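Side-chain contact in DUF3209 family protein (Thermus thermophilus, PDB 2EHW), which is of unknown function but folds into a mainly helical chain with one long, extended C-terminal helix: residues 6-11 against 39-44. Residues are numbered along the deposited sequence; the frame is centred on the assembly and turned at random.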
loop_
_atom_site.group_PDB
_atom_site.type_symbol
_atom_site.label_atom_id
_atom_site.label_comp_id
_atom_site.label_asym_id
_atom_site.label_seq_id
_atom_site.Cartn_x
_atom_site.Cartn_y
_atom_site.Cartn_z
ATOM N N LEU A 6 -8.760 0.065 1.321
ATOM C CA LEU A 6 -8.537 0.576 -0.021
ATOM C C LEU A 6 -8.291 2.084 0.017
ATOM O O LEU A 6 -7.413 2.585 -0.675
ATOM C CB LEU A 6 -9.734 0.250 -0.922
ATOM C CG LEU A 6 -9.980 -1.239 -1.199
ATOM C CD1 LEU A 6 -11.070 -1.381 -2.248
ATOM C CD2 LEU A 6 -8.695 -1.905 -1.693
ATOM N N SER A 7 -9.057 2.803 0.834
ATOM C CA SER A 7 -8.884 4.249 0.959
ATOM C C SER A 7 -7.481 4.591 1.458
ATOM O O SER A 7 -6.730 5.309 0.790
ATOM C CB SER A 7 -9.913 4.836 1.935
ATOM O OG SER A 7 -11.222 4.797 1.396
ATOM N N ALA A 8 -7.138 4.074 2.634
ATOM C CA ALA A 8 -5.836 4.324 3.244
ATOM C C ALA A 8 -4.734 4.069 2.235
ATOM O O ALA A 8 -3.795 4.848 2.111
ATOM C CB ALA A 8 -5.646 3.424 4.473
ATOM N N LEU A 9 -4.861 2.970 1.509
ATOM C CA LEU A 9 -3.875 2.604 0.507
ATOM C C LEU A 9 -3.876 3.610 -0.633
ATOM O O LEU A 9 -2.818 3.967 -1.149
ATOM C CB LEU A 9 -4.173 1.203 -0.030
ATOM C CG LEU A 9 -3.284 0.655 -1.140
ATOM C CD1 LEU A 9 -1.818 0.850 -0.790
ATOM C CD2 LEU A 9 -3.599 -0.830 -1.329
ATOM N N ARG A 10 -5.056 4.080 -1.025
ATOM C CA ARG A 10 -5.102 5.045 -2.108
ATOM C C ARG A 10 -4.430 6.345 -1.665
ATOM O O ARG A 10 -3.778 7.033 -2.452
ATOM C CB ARG A 10 -6.540 5.327 -2.549
ATOM C CG ARG A 10 -6.560 6.009 -3.905
ATOM C CD ARG A 10 -7.930 6.286 -4.470
ATOM N NE ARG A 10 -7.799 7.202 -5.607
ATOM C CZ ARG A 10 -8.809 7.650 -6.340
ATOM N NH1 ARG A 10 -8.585 8.479 -7.347
ATOM N NH2 ARG A 10 -10.046 7.268 -6.066
ATOM N N ILE A 11 -4.582 6.679 -0.390
ATOM C CA ILE A 11 -3.975 7.892 0.134
ATOM C C ILE A 11 -2.454 7.836 0.038
ATOM O O ILE A 11 -1.829 8.760 -0.474
ATOM C CB ILE A 11 -4.399 8.124 1.601
ATOM C CG1 ILE A 11 -5.879 8.509 1.631
ATOM C CG2 ILE A 11 -3.551 9.214 2.236
ATOM C CD1 ILE A 11 -6.448 8.683 3.024
ATOM N N PRO A 39 -5.006 1.680 14.354
ATOM C CA PRO A 39 -3.717 2.354 14.172
ATOM C C PRO A 39 -3.005 1.985 12.874
ATOM O O PRO A 39 -2.276 2.794 12.307
ATOM C CB PRO A 39 -2.907 1.901 15.391
ATOM C CG PRO A 39 -3.932 1.340 16.356
ATOM C CD PRO A 39 -4.930 0.699 15.452
ATOM N N GLU A 40 -3.208 0.755 12.417
ATOM C CA GLU A 40 -2.547 0.300 11.205
ATOM C C GLU A 40 -3.021 1.107 9.996
ATOM O O GLU A 40 -2.244 1.378 9.083
ATOM C CB GLU A 40 -2.793 -1.199 10.975
ATOM C CG GLU A 40 -4.186 -1.542 10.506
ATOM C CD GLU A 40 -5.171 -1.703 11.636
ATOM O OE1 GLU A 40 -4.950 -1.122 12.716
ATOM O OE2 GLU A 40 -6.178 -2.412 11.433
ATOM N N LEU A 41 -4.292 1.499 9.999
ATOM C CA LEU A 41 -4.833 2.281 8.896
ATOM C C LEU A 41 -4.108 3.616 8.843
ATOM O O LEU A 41 -3.794 4.121 7.764
ATOM C CB LEU A 41 -6.341 2.485 9.076
ATOM C CG LEU A 41 -7.209 1.234 8.892
ATOM C CD1 LEU A 41 -8.652 1.522 9.294
ATOM C CD2 LEU A 41 -7.141 0.776 7.435
ATOM N N LYS A 42 -3.824 4.181 10.011
ATOM C CA LYS A 42 -3.114 5.452 10.067
ATOM C C LYS A 42 -1.699 5.267 9.549
ATOM O O LYS A 42 -1.207 6.074 8.767
ATOM C CB LYS A 42 -3.055 5.998 11.498
ATOM C CG LYS A 42 -2.228 7.280 11.590
ATOM C CD LYS A 42 -2.255 7.918 12.971
ATOM C CE LYS A 42 -1.502 9.241 12.948
ATOM N NZ LYS A 42 -1.500 9.922 14.269
ATOM N N ARG A 43 -1.039 4.206 10.001
ATOM C CA ARG A 43 0.323 3.928 9.552
ATOM C C ARG A 43 0.350 3.687 8.044
ATOM O O ARG A 43 1.310 4.060 7.373
ATOM C CB ARG A 43 0.889 2.697 10.259
ATOM C CG ARG A 43 1.362 2.934 11.685
ATOM C CD ARG A 43 2.142 1.723 12.193
ATOM N NE ARG A 43 1.275 0.593 12.530
ATOM C CZ ARG A 43 0.489 0.554 13.602
ATOM N NH1 ARG A 43 -0.267 -0.512 13.840
ATOM N NH2 ARG A 43 0.462 1.585 14.441
ATOM N N LEU A 44 -0.699 3.051 7.527
ATOM C CA LEU A 44 -0.802 2.757 6.098
ATOM C C LEU A 44 -0.940 4.041 5.267
ATOM O O LEU A 44 -0.183 4.264 4.323
ATOM C CB LEU A 44 -2.006 1.831 5.839
ATOM C CG LEU A 44 -2.314 1.387 4.400
ATOM C CD1 LEU A 44 -1.064 0.821 3.748
ATOM C CD2 LEU A 44 -3.431 0.349 4.411
#
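Ala8 sets its methyl against Leu41 and Leu44, a compact example of near-parallel helix-helix packing in an all-helical fold, in which a small residue on one helix meets leucines three positions apart on the other. The axes of 6-11 and 39-44 run 25° apart and approach to 8.8 Å. The tight part is centred on Ala8 CB, which lies 3.8 Å from Leu44 CD2 and equally near the backbone oxygen Leu41 O. Leu44 holds CG anti to its own N (chi1 180°), which carries the isobutyl group across the gap, where CD2 also reaches Leu9 N at 4.2 Å. Leu31, from helix 25-31, touches Ala8, while Leu53 and Ala56 of helix 50-70 touch Leu44, so the contact is buried among several helices. An alanine in place of Leu44 would remove the branch against Ala8 CB and would probably open a gap between that methyl and helix 50-70. The outer faces, turned to solvent, are polar: Arg10 on one helix, Lys42 and Arg43 on the other, with Arg43 in a salt bridge to Glu59. Leu41 makes the lighter contact: its CB points along the interface, yet the end of its side chain brings CD2 to 4.2 Å from Ala8 CB.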